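PDB 3Q1N: galactose mutarotase related enzyme from Lactobacillus casei, which probably binds carbohydrates and may act as an isomerase, perhaps interconverting sugar anomers as aldose 1-epimerases do. Local coordinates for residues F156-T162 against N194-H200. Numbering follows the deposited sequence. Where two conformers were deposited one is given.
With EDO (1,2-ethanediol), chain L.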
loop_
_atom_site.group_PDB
_atom_site.type_symbol
_atom_site.label_atom_id
_atom_site.label_comp_id
_atom_site.label_asym_id
_atom_site.label_seq_id
_atom_site.Cartn_x
_atom_site.Cartn_y
_atom_site.Cartn_z
ATOM N N PHE A 156 -10.816 -6.497 -17.471
ATOM C CA PHE A 156 -10.481 -5.093 -17.249
ATOM C C PHE A 156 -10.549 -4.359 -18.600
ATOM O O PHE A 156 -10.113 -4.877 -19.631
ATOM C CB PHE A 156 -9.107 -4.908 -16.609
ATOM C CG PHE A 156 -8.955 -5.572 -15.278
ATOM C CD1 PHE A 156 -9.797 -5.235 -14.220
ATOM C CD2 PHE A 156 -7.972 -6.518 -15.089
ATOM C CE1 PHE A 156 -9.659 -5.839 -12.980
ATOM C CE2 PHE A 156 -7.832 -7.161 -13.840
ATOM C CZ PHE A 156 -8.672 -6.803 -12.792
ATOM N N ASP A 157 -11.106 -3.150 -18.614
ATOM C CA ASP A 157 -11.334 -2.459 -19.904
ATOM C C ASP A 157 -10.137 -1.643 -20.391
ATOM O O ASP A 157 -10.168 -0.398 -20.381
ATOM C CB ASP A 157 -12.574 -1.570 -19.809
ATOM C CG ASP A 157 -13.010 -0.996 -21.149
ATOM O OD1 ASP A 157 -12.591 -1.539 -22.207
ATOM O OD2 ASP A 157 -13.815 -0.014 -21.148
ATOM N N ASP A 158 -9.102 -2.354 -20.827
ATOM C CA ASP A 158 -7.902 -1.759 -21.417
ATOM C C ASP A 158 -7.183 -0.762 -20.486
ATOM O O ASP A 158 -6.842 0.342 -20.883
ATOM C CB ASP A 158 -8.242 -1.140 -22.777
ATOM C CG ASP A 158 -8.810 -2.163 -23.752
ATOM O OD1 ASP A 158 -8.478 -3.379 -23.604
ATOM O OD2 ASP A 158 -9.570 -1.739 -24.648
ATOM N N TYR A 159 -6.926 -1.196 -19.253
ATOM C CA TYR A 159 -6.170 -0.426 -18.283
ATOM C C TYR A 159 -4.704 -0.817 -18.341
ATOM O O TYR A 159 -4.351 -2.029 -18.459
ATOM C CB TYR A 159 -6.702 -0.649 -16.856
ATOM C CG TYR A 159 -7.957 0.157 -16.574
ATOM C CD1 TYR A 159 -9.221 -0.312 -16.939
ATOM C CD2 TYR A 159 -7.874 1.392 -15.975
ATOM C CE1 TYR A 159 -10.338 0.441 -16.741
ATOM C CE2 TYR A 159 -8.994 2.139 -15.724
ATOM C CZ TYR A 159 -10.227 1.669 -16.115
ATOM O OH TYR A 159 -11.375 2.386 -15.889
ATOM N N ASP A 160 -3.844 0.185 -18.273
ATOM C CA ASP A 160 -2.409 -0.033 -18.183
ATOM C C ASP A 160 -1.893 0.772 -17.011
ATOM O O ASP A 160 -2.540 1.715 -16.554
ATOM C CB ASP A 160 -1.639 0.487 -19.434
ATOM C CG ASP A 160 -1.952 -0.248 -20.749
ATOM O OD1 ASP A 160 -2.576 -1.323 -20.824
ATOM O OD2 ASP A 160 -1.589 0.349 -21.782
ATOM N N LEU A 161 -0.743 0.350 -16.481
ATOM C CA LEU A 161 0.060 1.164 -15.613
ATOM C C LEU A 161 1.189 1.710 -16.451
ATOM O O LEU A 161 1.882 0.957 -17.127
ATOM C CB LEU A 161 0.629 0.330 -14.469
ATOM C CG LEU A 161 1.191 1.159 -13.332
ATOM C CD1 LEU A 161 0.065 1.768 -12.556
ATOM C CD2 LEU A 161 2.082 0.287 -12.409
ATOM N N THR A 162 1.356 3.025 -16.432
ATOM C CA THR A 162 2.458 3.672 -17.119
ATOM C C THR A 162 3.346 4.282 -16.062
ATOM O O THR A 162 2.840 4.922 -15.122
ATOM C CB THR A 162 1.960 4.734 -18.123
ATOM O OG1 THR A 162 1.037 4.126 -19.026
ATOM C CG2 THR A 162 3.102 5.316 -18.929
ATOM N N ASN A 194 7.757 1.305 -20.789
ATOM C CA ASN A 194 7.252 1.804 -19.521
ATOM C C ASN A 194 5.752 1.590 -19.303
ATOM O O ASN A 194 5.195 2.149 -18.388
ATOM C CB ASN A 194 7.581 3.273 -19.337
ATOM C CG ASN A 194 6.789 4.162 -20.223
ATOM O OD1 ASN A 194 6.388 3.781 -21.307
ATOM N ND2 ASN A 194 6.534 5.391 -19.761
ATOM N N ARG A 195 5.152 0.722 -20.093
ATOM C CA ARG A 195 3.718 0.486 -20.054
ATOM C C ARG A 195 3.468 -0.993 -19.735
ATOM O O ARG A 195 4.059 -1.899 -20.389
ATOM C CB ARG A 195 3.131 0.872 -21.411
ATOM C CG ARG A 195 1.631 0.942 -21.479
ATOM C CD ARG A 195 1.209 1.407 -22.878
ATOM N NE ARG A 195 1.550 2.804 -23.084
ATOM C CZ ARG A 195 0.738 3.813 -22.797
ATOM N NH1 ARG A 195 -0.480 3.580 -22.305
ATOM N NH2 ARG A 195 1.140 5.053 -23.012
ATOM N N LEU A 196 2.636 -1.246 -18.727
ATOM C CA LEU A 196 2.267 -2.617 -18.335
ATOM C C LEU A 196 0.756 -2.795 -18.470
ATOM O O LEU A 196 -0.002 -2.202 -17.713
ATOM C CB LEU A 196 2.688 -2.914 -16.912
ATOM C CG LEU A 196 2.384 -4.310 -16.374
ATOM C CD1 LEU A 196 3.075 -5.409 -17.218
ATOM C CD2 LEU A 196 2.754 -4.396 -14.882
ATOM N N PRO A 197 0.303 -3.591 -19.451
ATOM C CA PRO A 197 -1.129 -3.862 -19.533
ATOM C C PRO A 197 -1.573 -4.642 -18.306
ATOM O O PRO A 197 -0.872 -5.575 -17.876
ATOM C CB PRO A 197 -1.255 -4.701 -20.810
ATOM C CG PRO A 197 0.004 -4.361 -21.630
ATOM C CD PRO A 197 1.048 -4.201 -20.563
ATOM N N LEU A 198 -2.696 -4.249 -17.713
ATOM C CA LEU A 198 -3.185 -4.861 -16.479
ATOM C C LEU A 198 -4.377 -5.769 -16.812
ATOM O O LEU A 198 -5.491 -5.301 -17.084
ATOM C CB LEU A 198 -3.573 -3.769 -15.471
ATOM C CG LEU A 198 -2.433 -2.807 -15.113
ATOM C CD1 LEU A 198 -2.908 -1.763 -14.098
ATOM C CD2 LEU A 198 -1.204 -3.554 -14.557
ATOM N N THR A 199 -4.112 -7.070 -16.836
ATOM C CA THR A 199 -5.061 -8.052 -17.314
ATOM C C THR A 199 -5.219 -9.120 -16.241
ATOM O O THR A 199 -4.376 -9.251 -15.321
ATOM C CB THR A 199 -4.568 -8.717 -18.590
ATOM O OG1 THR A 199 -3.372 -9.434 -18.292
ATOM C CG2 THR A 199 -4.315 -7.682 -19.688
ATOM N N HIS A 200 -6.292 -9.888 -16.358
ATOM C CA HIS A 200 -6.452 -11.040 -15.470
ATOM C C HIS A 200 -5.396 -12.085 -15.757
ATOM O O HIS A 200 -4.920 -12.733 -14.839
ATOM C CB HIS A 200 -7.859 -11.622 -15.547
ATOM C CG HIS A 200 -8.858 -10.832 -14.767
ATOM N ND1 HIS A 200 -8.838 -10.760 -13.391
ATOM C CD2 HIS A 200 -9.882 -10.052 -15.168
ATOM C CE1 HIS A 200 -9.815 -9.968 -12.983
ATOM N NE2 HIS A 200 -10.467 -9.532 -14.039
HETATM C C1 EDO L . -16.838 -0.351 -19.783
HETATM O O1 EDO L . -16.729 0.822 -20.627
HETATM C C2 EDO L . -17.114 -0.092 -18.287
HETATM O O2 EDO L . -18.318 0.671 -18.016
HETATM O O HOH W 1 -6.635 -4.114 -19.319
#
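Start at Asn194, whose backbone O takes a CA-H...O contact from Thr162 CA (3.4 Å) while its ND2 hydrogen-bonds to Val163 O. Arg195 then sits across from Thr162 in a non-hydrogen-bonded pair; its side chain reaches across to the neighbouring strand, a guanidinium face over Thr162 OG1, and NH1 makes a salt bridge with a weak hydrogen bond to Asp160 OD2 (3.5 Å). Leu196 makes the hydrogen-bonded pair: its N reaches Leu161 O at 2.8 Å and its O accepts from Leu161 N at 2.9 Å. These short antiparallel strands, 160-164 and 195-197, end a large sheet of the galactose mutarotase-like beta-sandwich; 195-197 is one of the sheet's two edge strands within the chain, with 217-221 flanking 160-164 on the other side. Pro197, with no NH to give, suits the non-hydrogen-bonded site opposite Asp160. Leu198 N donates to Tyr159 O at 2.9 Å, and water 1 links Leu198 O (2.8 Å) to Tyr159 N (2.9 Å) where the backbones diverge. The Leu198 side chain turns inward to Leu161 (CD1 to CB, 4.1 Å), joining Ile241 and Ile252 in the core. Thr199 N-caps helix 200-203 through OG1 to Leu202 N, and His200 stacks, offset, on Phe156, ring centroids 4.1 Å apart.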